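Local coordinates for protein V-type ATP synthase alpha chain (PDB 5BN3) that serves as subunit A of an archaeal V-type ATP synthase, a P-loop protein that holds ADP in its nucleotide-binding domain, at residues 124-127 and 128-132; 160-163 and 164-168; 274-277 and 278-281; 306-309 and 310-313. One frame throughout, in Å; residues are numbered along the deposited sequence.

Interaction 1: residues 124-127 and 128-132; sequences DTIK and GGDII
D130 meets K127 twice: its carboxylate takes the K127 amide, and its own N gives a bond to the K127 carbonyl. Its CB faces 124-127 and lies 3.2 Å from K127 O, beside the CG1 methylene of I126. The next atom, CG, stands anti to the carbonyl carbon (chi1 -77°), which swings the carboxylate over the backbone of K127. D130 OD2 is the oxygen nearer to K127 CG, at 3.1 Å, with OD1 farther off. OD2 takes the main bond, from K127 N to D130 OD2 at 2.7 Å. This bond is nearly straight, 167° at the hydrogen, but the N-H comes from above the carboxylate plane, 41° out of it. D130 N returns a bond to K127 O at 3.2 Å and closes a type II beta turn, K127-G128-G129-D130. G129 has positive phi, as the third position of such a turn favours. Next to the turn, I126 CD1 packs on I132 CG1 at 4.0 Å, the two side chains crossing at about a right angle. The turn joins strand 125-126 to strand 131-137 in the barrel-sandwich domain. K127 NZ stays 6.2 Å from D130 OD1. The carboxylate thus serves a backbone amide, not a salt bridge to K127.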
loop_
_atom_site.group_PDB
_atom_site.type_symbol
_atom_site.label_atom_id
_atom_site.label_comp_id
_atom_site.label_asym_id
_atom_site.label_seq_id
_atom_site.Cartn_x
_atom_site.Cartn_y
_atom_site.Cartn_z
ATOM N N ASP A 124 -55.131 41.058 1.144
ATOM C CA ASP A 124 -54.814 39.722 1.635
ATOM C C ASP A 124 -53.551 39.772 2.487
ATOM O O ASP A 124 -52.642 40.560 2.216
ATOM C CB ASP A 124 -54.610 38.750 0.470
ATOM C CG ASP A 124 -55.917 38.294 -0.151
ATOM O OD1 ASP A 124 -56.976 38.868 0.185
ATOM O OD2 ASP A 124 -55.883 37.363 -0.984
ATOM N N THR A 125 -53.501 38.941 3.523
ATOM C CA THR A 125 -52.289 38.802 4.319
ATOM C C THR A 125 -51.445 37.679 3.723
ATOM O O THR A 125 -51.976 36.637 3.329
ATOM C CB THR A 125 -52.606 38.505 5.798
ATOM O OG1 THR A 125 -53.581 39.440 6.275
ATOM C CG2 THR A 125 -51.351 38.620 6.648
ATOM N N ILE A 126 -50.136 37.896 3.640
ATOM C CA ILE A 126 -49.242 36.922 3.024
ATOM C C ILE A 126 -48.109 36.546 3.980
ATOM O O ILE A 126 -47.655 37.378 4.769
ATOM C CB ILE A 126 -48.692 37.448 1.664
ATOM C CG1 ILE A 126 -48.368 36.292 0.716
ATOM C CG2 ILE A 126 -47.487 38.368 1.854
ATOM C CD1 ILE A 126 -47.907 36.745 -0.652
ATOM N N LYS A 127 -47.682 35.287 3.938
ATOM C CA LYS A 127 -46.535 34.843 4.730
ATOM C C LYS A 127 -45.469 34.218 3.834
ATOM O O LYS A 127 -45.718 33.958 2.659
ATOM C CB LYS A 127 -46.960 33.878 5.849
ATOM C CG LYS A 127 -47.803 32.699 5.389
ATOM C CD LYS A 127 -48.390 31.924 6.568
ATOM C CE LYS A 127 -47.539 30.716 6.937
ATOM N NZ LYS A 127 -48.122 29.957 8.081
ATOM N N GLY A 128 -44.280 33.997 4.392
ATOM C CA GLY A 128 -43.151 33.497 3.625
ATOM C C GLY A 128 -43.431 32.217 2.862
ATOM O O GLY A 128 -44.024 31.278 3.398
ATOM N N GLY A 129 -43.018 32.183 1.600
ATOM C CA GLY A 129 -43.179 30.994 0.784
ATOM C C GLY A 129 -44.522 30.875 0.086
ATOM O O GLY A 129 -44.739 29.929 -0.676
ATOM N N ASP A 130 -45.424 31.821 0.339
ATOM C CA ASP A 130 -46.744 31.797 -0.287
ATOM C C ASP A 130 -46.673 32.046 -1.794
ATOM O O ASP A 130 -45.829 32.809 -2.267
ATOM C CB ASP A 130 -47.674 32.832 0.355
ATOM C CG ASP A 130 -48.205 32.392 1.706
ATOM O OD1 ASP A 130 -48.171 31.178 1.999
ATOM O OD2 ASP A 130 -48.672 33.264 2.469
ATOM N N ILE A 131 -47.564 31.400 -2.540
ATOM C CA ILE A 131 -47.679 31.637 -3.974
ATOM C C ILE A 131 -48.496 32.905 -4.223
ATOM O O ILE A 131 -49.701 32.936 -3.967
ATOM C CB ILE A 131 -48.350 30.444 -4.686
ATOM C CG1 ILE A 131 -47.525 29.170 -4.480
ATOM C CG2 ILE A 131 -48.516 30.729 -6.168
ATOM C CD1 ILE A 131 -48.181 27.920 -5.030
ATOM N N ILE A 132 -47.837 33.949 -4.715
ATOM C CA ILE A 132 -48.492 35.234 -4.942
ATOM C C ILE A 132 -49.106 35.301 -6.341
ATOM O O ILE A 132 -49.984 36.126 -6.607
ATOM C CB ILE A 132 -47.516 36.413 -4.704
ATOM C CG1 ILE A 132 -48.278 37.727 -4.520
ATOM C CG2 ILE A 132 -46.493 36.517 -5.830
ATOM C CD1 ILE A 132 -47.405 38.876 -4.085
#

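Interaction 2: residues 160-163 and 164-168; sequences GNFT and IEETI
F162 meets the second segment with both ring and backbone. Its CB points toward 164-168. I168 CG2 lies over one face of the ring, 4.1 Å from the ring centroid and 16° off the normal, in a CH-pi contact. This methyl stands anti to the carbonyl carbon of I168, while CG1 lies between the backbone N and the carbonyl carbon and leads away. E166 OE1 comes to the ring edge, near its plane, with F162 CB 3.5 Å from E166 OE1. The carboxylate plane is turned 68° against the ring.

T163 follows. Its backbone N gives a hydrogen bond to E166 OE1 at 2.9 Å, arriving from above the carboxylate plane, 36° out of it. Its carbonyl accepts the return bond, E166 N to T163 O at 3.2 Å, which closes a type I beta turn from T163 to E166. E166 CG passes T163 OG1 at 3.5 Å. Beyond CG the chain runs extended across T163, so that OE1 reaches the T163 amide and accepts it at the start of the turn.

The turn leaves strand 160-162, an outer strand of its sheet within this chain, and leads to strand 169-171 of another sheet. F162 and I168 both rest on F116 of strand 114-118, and F162 pairs by backbone with W114. I168 also touches I176 of strand 174-176.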
loop_
_atom_site.group_PDB
_atom_site.type_symbol
_atom_site.label_atom_id
_atom_site.label_comp_id
_atom_site.label_asym_id
_atom_site.label_seq_id
_atom_site.Cartn_x
_atom_site.Cartn_y
_atom_site.Cartn_z
ATOM N N GLY A 160 -50.372 41.232 -15.375
ATOM C CA GLY A 160 -50.091 41.455 -16.780
ATOM C C GLY A 160 -48.651 41.208 -17.175
ATOM O O GLY A 160 -47.990 40.314 -16.643
ATOM N N ASN A 161 -48.165 42.013 -18.111
ATOM C CA ASN A 161 -46.840 41.813 -18.678
ATOM C C ASN A 161 -45.755 42.621 -17.971
ATOM O O ASN A 161 -45.843 43.847 -17.874
ATOM C CB ASN A 161 -46.863 42.112 -20.178
ATOM C CG ASN A 161 -47.892 41.278 -20.918
ATOM O OD1 ASN A 161 -47.671 40.097 -21.193
ATOM N ND2 ASN A 161 -49.028 41.887 -21.236
ATOM N N PHE A 162 -44.738 41.921 -17.471
ATOM C CA PHE A 162 -43.649 42.547 -16.727
ATOM C C PHE A 162 -42.303 41.921 -17.077
ATOM O O PHE A 162 -42.239 40.773 -17.516
ATOM C CB PHE A 162 -43.869 42.390 -15.218
ATOM C CG PHE A 162 -45.164 42.959 -14.725
ATOM C CD1 PHE A 162 -46.308 42.177 -14.688
ATOM C CD2 PHE A 162 -45.236 44.269 -14.277
ATOM C CE1 PHE A 162 -47.503 42.693 -14.228
ATOM C CE2 PHE A 162 -46.430 44.792 -13.813
ATOM C CZ PHE A 162 -47.564 44.003 -13.789
ATOM N N THR A 163 -41.228 42.680 -16.875
ATOM C CA THR A 163 -39.878 42.123 -16.934
ATOM C C THR A 163 -39.443 41.803 -15.509
ATOM O O THR A 163 -40.135 42.163 -14.555
ATOM C CB THR A 163 -38.870 43.075 -17.610
ATOM O OG1 THR A 163 -38.664 44.231 -16.791
ATOM C CG2 THR A 163 -39.377 43.504 -18.977
ATOM N N ILE A 164 -38.297 41.143 -15.364
ATOM C CA ILE A 164 -37.884 40.569 -14.083
ATOM C C ILE A 164 -37.624 41.589 -12.960
ATOM O O ILE A 164 -37.835 41.286 -11.784
ATOM C CB ILE A 164 -36.661 39.622 -14.271
ATOM C CG1 ILE A 164 -36.941 38.251 -13.657
ATOM C CG2 ILE A 164 -35.389 40.219 -13.693
ATOM C CD1 ILE A 164 -38.034 37.490 -14.360
ATOM N N GLU A 165 -37.195 42.795 -13.319
ATOM C CA GLU A 165 -36.828 43.794 -12.316
ATOM C C GLU A 165 -37.997 44.676 -11.888
ATOM O O GLU A 165 -37.833 45.567 -11.053
ATOM C CB GLU A 165 -35.669 44.664 -12.818
ATOM C CG GLU A 165 -34.285 44.036 -12.675
ATOM C CD GLU A 165 -33.688 44.222 -11.289
ATOM O OE1 GLU A 165 -34.454 44.353 -10.312
ATOM O OE2 GLU A 165 -32.443 44.240 -11.177
ATOM N N GLU A 166 -39.173 44.425 -12.452
ATOM C CA GLU A 166 -40.345 45.249 -12.166
ATOM C C GLU A 166 -41.128 44.779 -10.941
ATOM O O GLU A 166 -41.281 43.578 -10.709
ATOM C CB GLU A 166 -41.260 45.325 -13.394
ATOM C CG GLU A 166 -40.632 46.056 -14.570
ATOM C CD GLU A 166 -41.596 46.278 -15.717
ATOM O OE1 GLU A 166 -42.234 45.304 -16.161
ATOM O OE2 GLU A 166 -41.714 47.433 -16.178
ATOM N N THR A 167 -41.619 45.742 -10.165
ATOM C CA THR A 167 -42.450 45.463 -8.997
ATOM C C THR A 167 -43.805 44.905 -9.428
ATOM O O THR A 167 -44.483 45.490 -10.275
ATOM C CB THR A 167 -42.665 46.743 -8.161
ATOM O OG1 THR A 167 -41.395 47.280 -7.771
ATOM C CG2 THR A 167 -43.492 46.450 -6.917
ATOM N N ILE A 168 -44.194 43.770 -8.851
ATOM C CA ILE A 168 -45.472 43.140 -9.174
ATOM C C ILE A 168 -46.432 43.201 -7.992
ATOM O O ILE A 168 -47.626 42.933 -8.133
ATOM C CB ILE A 168 -45.291 41.673 -9.616
ATOM C CG1 ILE A 168 -44.437 40.903 -8.609
ATOM C CG2 ILE A 168 -44.654 41.605 -10.988
ATOM C CD1 ILE A 168 -45.199 39.845 -7.853
#

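Interaction 3: residues 274-277 and 278-281; sequences KPLM and YRTI
L276 O takes two bonds from the second segment and marks the tight part of this contact. T280 OG1 donates to L276 O at 2.8 Å, and R279 N donates to L276 O at 3.2 Å. The two donors reach the oxygen from opposite faces of its carbonyl plane. T280 OG1 gets there because it stands beside its own backbone N (chi1 -54°), turned back to the preceding turn. T280 N adds a third link, to M277 O at 3.0 Å. The bonds from R279 N and T280 N each span three residues, the i to i+3 pattern of the 3-10 segment 276-279. The turn ends where T280 opens strand 280-285.

The other side is more open. P275 and Y278 are partly exposed and cross obliquely. P275 CG lies 3.5 Å from Y278 CE2, and CD trails along the same side of the tyrosine. Y278 N also bonds to P275 O at 3.2 Å, in the same turn. A 1,4-diethylene dioxide molecule, probably from the crystallisation liquor, lies against the Y278 side chain.

R279 CG passes close to L276 O, and the chain then runs out extended. Its guanidinium is held outside the segments, with NH1 on A240 O and S242 O and NH2 on A237 O. Deep in the contact, then, polar groups are satisfied mainly by backbone carbonyls, whereas the outer part adds apolar packing of proline on tyrosine.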
loop_
_atom_site.group_PDB
_atom_site.type_symbol
_atom_site.label_atom_id
_atom_site.label_comp_id
_atom_site.label_asym_id
_atom_site.label_seq_id
_atom_site.Cartn_x
_atom_site.Cartn_y
_atom_site.Cartn_z
ATOM N N LYS A 274 -44.634 17.983 -24.532
ATOM C CA LYS A 274 -43.783 19.159 -24.655
ATOM C C LYS A 274 -42.334 18.723 -24.828
ATOM O O LYS A 274 -41.957 17.633 -24.394
ATOM C CB LYS A 274 -43.916 20.051 -23.417
ATOM C CG LYS A 274 -45.323 20.573 -23.160
ATOM C CD LYS A 274 -45.279 21.964 -22.534
ATOM C CE LYS A 274 -46.664 22.453 -22.136
ATOM N NZ LYS A 274 -47.070 21.968 -20.788
ATOM N N PRO A 275 -41.513 19.565 -25.472
ATOM C CA PRO A 275 -40.102 19.188 -25.614
ATOM C C PRO A 275 -39.368 19.187 -24.272
ATOM O O PRO A 275 -39.656 20.026 -23.415
ATOM C CB PRO A 275 -39.535 20.263 -26.549
ATOM C CG PRO A 275 -40.477 21.408 -26.447
ATOM C CD PRO A 275 -41.830 20.831 -26.158
ATOM N N LEU A 276 -38.437 18.251 -24.105
ATOM C CA LEU A 276 -37.752 18.039 -22.832
ATOM C C LEU A 276 -37.037 19.277 -22.304
ATOM O O LEU A 276 -36.953 19.482 -21.094
ATOM C CB LEU A 276 -36.749 16.890 -22.953
ATOM C CG LEU A 276 -37.308 15.500 -23.260
ATOM C CD1 LEU A 276 -36.205 14.456 -23.217
ATOM C CD2 LEU A 276 -38.395 15.151 -22.276
ATOM N N MET A 277 -36.525 20.099 -23.212
ATOM C CA MET A 277 -35.735 21.264 -22.826
ATOM C C MET A 277 -36.496 22.240 -21.923
ATOM O O MET A 277 -35.905 22.871 -21.050
ATOM C CB MET A 277 -35.215 21.983 -24.073
ATOM C CG MET A 277 -33.945 22.775 -23.840
ATOM S SD MET A 277 -32.558 21.711 -23.389
ATOM C CE MET A 277 -31.857 22.646 -22.030
ATOM N N TYR A 278 -37.807 22.346 -22.117
ATOM C CA TYR A 278 -38.601 23.327 -21.381
ATOM C C TYR A 278 -38.747 23.027 -19.884
ATOM O O TYR A 278 -39.154 23.900 -19.117
ATOM C CB TYR A 278 -39.979 23.502 -22.027
ATOM C CG TYR A 278 -39.966 24.207 -23.361
ATOM C CD1 TYR A 278 -38.919 25.044 -23.718
ATOM C CD2 TYR A 278 -41.009 24.042 -24.261
ATOM C CE1 TYR A 278 -38.909 25.693 -24.936
ATOM C CE2 TYR A 278 -41.007 24.687 -25.483
ATOM C CZ TYR A 278 -39.952 25.510 -25.813
ATOM O OH TYR A 278 -39.937 26.159 -27.025
ATOM N N ARG A 279 -38.423 21.801 -19.475
ATOM C CA ARG A 279 -38.449 21.430 -18.058
ATOM C C ARG A 279 -37.037 21.271 -17.502
ATOM O O ARG A 279 -36.854 20.884 -16.346
ATOM C CB ARG A 279 -39.219 20.120 -17.849
ATOM C CG ARG A 279 -38.444 18.868 -18.271
ATOM C CD ARG A 279 -39.069 17.594 -17.719
ATOM N NE ARG A 279 -38.280 16.405 -18.049
ATOM C CZ ARG A 279 -38.556 15.178 -17.617
ATOM N NH1 ARG A 279 -39.601 14.970 -16.829
ATOM N NH2 ARG A 279 -37.784 14.161 -17.966
ATOM N N THR A 280 -36.044 21.586 -18.324
ATOM C CA THR A 280 -34.653 21.304 -17.984
ATOM C C THR A 280 -33.823 22.562 -17.714
ATOM O O THR A 280 -33.935 23.562 -18.426
ATOM C CB THR A 280 -33.989 20.483 -19.107
ATOM O OG1 THR A 280 -34.777 19.315 -19.370
ATOM C CG2 THR A 280 -32.583 20.060 -18.710
ATOM N N ILE A 281 -32.999 22.502 -16.671
ATOM C CA ILE A 281 -32.015 23.545 -16.391
ATOM C C ILE A 281 -30.622 22.927 -16.406
ATOM O O ILE A 281 -30.379 21.916 -15.742
ATOM C CB ILE A 281 -32.259 24.200 -15.020
ATOM C CG1 ILE A 281 -33.681 24.759 -14.942
ATOM C CG2 ILE A 281 -31.240 25.302 -14.761
ATOM C CD1 ILE A 281 -34.043 25.312 -13.583
#

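Interaction 4: residues 306-309 and 310-313; sequences EYFR and DQGY
D310 OD1 is gripped by two nitrogens of R309. NH2 reaches D310 OD1 at 3.0 Å on the syn side, and NE reaches the same oxygen at 3.2 Å from above the carboxylate plane. This is a side-on salt bridge to one atom, and D310 OD1 lies near the guanidinium plane, at its edge. The arginine chain bends at chi3 (65°), which turns NE and NH2 back to its neighbour. D310 OD2 has its own partner, R188 NE, and R309 NH2 also meets R188 O. This charge sharing would probably favour an ionised D310.

The backbone ends the helix here. D310 N bonds to E306 O at 2.8 Å. G312 N bonds to R309 O at 2.9 Å, closing a type I turn, and Y313 N makes a weak bond to F308 O. G312 has positive phi, completing a Schellman motif.

Q311 reaches back along the helix, extended beyond CG. Its NE2 sits over one face of the Y307 ring, 3.2 Å from Y307 CE2, with ring and amide planes 79° apart. NE2 also comes 3.6 Å from F308 CD1.

The motif closes helix 293-309 and leads into strand 314-320. Strand 140-145 packs on it: Y307 OH bonds to H142, Q311 touches H142, and Y313 OH bonds to E141 O. Y313 pairs by backbone with S372 of strand 370-379, next to strand 314-320 in the sheet.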
loop_
_atom_site.group_PDB
_atom_site.type_symbol
_atom_site.label_atom_id
_atom_site.label_comp_id
_atom_site.label_asym_id
_atom_site.label_seq_id
_atom_site.Cartn_x
_atom_site.Cartn_y
_atom_site.Cartn_z
ATOM N N GLU A 306 -34.278 23.133 -4.716
ATOM C CA GLU A 306 -35.105 23.430 -3.554
ATOM C C GLU A 306 -36.162 24.469 -3.902
ATOM O O GLU A 306 -37.285 24.406 -3.409
ATOM C CB GLU A 306 -34.239 23.954 -2.406
ATOM C CG GLU A 306 -33.341 22.922 -1.749
ATOM C CD GLU A 306 -32.470 23.535 -0.670
ATOM O OE1 GLU A 306 -32.043 24.698 -0.842
ATOM O OE2 GLU A 306 -32.219 22.862 0.352
ATOM N N TYR A 307 -35.785 25.427 -4.745
ATOM C CA TYR A 307 -36.679 26.510 -5.150
ATOM C C TYR A 307 -37.922 25.989 -5.862
ATOM O O TYR A 307 -39.041 26.406 -5.564
ATOM C CB TYR A 307 -35.928 27.510 -6.037
ATOM C CG TYR A 307 -36.804 28.547 -6.706
ATOM C CD1 TYR A 307 -37.464 29.514 -5.961
ATOM C CD2 TYR A 307 -36.953 28.570 -8.085
ATOM C CE1 TYR A 307 -38.261 30.468 -6.574
ATOM C CE2 TYR A 307 -37.747 29.517 -8.705
ATOM C CZ TYR A 307 -38.396 30.463 -7.944
ATOM O OH TYR A 307 -39.184 31.406 -8.558
ATOM N N PHE A 308 -37.728 25.074 -6.803
ATOM C CA PHE A 308 -38.861 24.501 -7.520
ATOM C C PHE A 308 -39.620 23.509 -6.643
ATOM O O PHE A 308 -40.829 23.332 -6.796
ATOM C CB PHE A 308 -38.406 23.863 -8.833
ATOM C CG PHE A 308 -38.153 24.857 -9.931
ATOM C CD1 PHE A 308 -39.210 25.384 -10.660
ATOM C CD2 PHE A 308 -36.864 25.267 -10.235
ATOM C CE1 PHE A 308 -38.987 26.302 -11.674
ATOM C CE2 PHE A 308 -36.632 26.183 -11.248
ATOM C CZ PHE A 308 -37.696 26.703 -11.968
ATOM N N ARG A 309 -38.907 22.870 -5.718
ATOM C CA ARG A 309 -39.539 22.026 -4.710
ATOM C C ARG A 309 -40.502 22.850 -3.858
ATOM O O ARG A 309 -41.601 22.399 -3.526
ATOM C CB ARG A 309 -38.476 21.385 -3.815
ATOM C CG ARG A 309 -39.039 20.565 -2.660
ATOM C CD ARG A 309 -38.037 20.473 -1.526
ATOM N NE ARG A 309 -37.790 21.782 -0.923
ATOM C CZ ARG A 309 -36.859 22.024 -0.006
ATOM N NH1 ARG A 309 -36.073 21.045 0.422
ATOM N NH2 ARG A 309 -36.710 23.249 0.479
ATOM N N ASP A 310 -40.089 24.066 -3.516
ATOM C CA ASP A 310 -40.895 24.950 -2.677
ATOM C C ASP A 310 -42.184 25.411 -3.364
ATOM O O ASP A 310 -43.110 25.882 -2.705
ATOM C CB ASP A 310 -40.064 26.161 -2.240
ATOM C CG ASP A 310 -38.943 25.792 -1.287
ATOM O OD1 ASP A 310 -39.013 24.712 -0.659
ATOM O OD2 ASP A 310 -37.994 26.594 -1.157
ATOM N N GLN A 311 -42.241 25.274 -4.685
ATOM C CA GLN A 311 -43.445 25.614 -5.436
ATOM C C GLN A 311 -44.434 24.454 -5.422
ATOM O O GLN A 311 -45.527 24.555 -5.979
ATOM C CB GLN A 311 -43.097 25.981 -6.884
ATOM C CG GLN A 311 -42.190 27.196 -7.029
ATOM C CD GLN A 311 -41.791 27.463 -8.468
ATOM O OE1 GLN A 311 -42.527 27.139 -9.402
ATOM N NE2 GLN A 311 -40.613 28.049 -8.653
ATOM N N GLY A 312 -44.046 23.352 -4.790
ATOM C CA GLY A 312 -44.904 22.182 -4.720
ATOM C C GLY A 312 -44.712 21.280 -5.923
ATOM O O GLY A 312 -45.641 20.598 -6.360
ATOM N N TYR A 313 -43.497 21.276 -6.460
ATOM C CA TYR A 313 -43.178 20.448 -7.615
ATOM C C TYR A 313 -42.207 19.327 -7.248
ATOM O O TYR A 313 -41.546 19.373 -6.208
ATOM C CB TYR A 313 -42.587 21.301 -8.741
ATOM C CG TYR A 313 -43.597 22.156 -9.478
ATOM C CD1 TYR A 313 -44.632 21.574 -10.196
ATOM C CD2 TYR A 313 -43.496 23.539 -9.482
ATOM C CE1 TYR A 313 -45.552 22.348 -10.882
ATOM C CE2 TYR A 313 -44.412 24.322 -10.165
ATOM C CZ TYR A 313 -45.437 23.719 -10.863
ATOM O OH TYR A 313 -46.351 24.486 -11.547
#

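In the fold
All four contacts are short-range turns at ends of strands or helices. Interactions 1 and 2 lie in the barrel-sandwich domain and are only partly buried. Each uses an acidic side chain to accept the amide at the start of a beta turn, and they touch through I132 CG2 and I168 CD1. Interactions 3 and 4 are buried in the nucleotide-binding domain. Interaction 3 relies on backbone carbonyls, while interaction 4 adds an ion pair. They meet where I281 CD1 packs on F308 CE2, joining strand 280-285 to helix 293-309. Interactions 1 and 4 approach to about 4 Å between nearest atoms, without touching. Strand 140-145 and N367 have contacts with both.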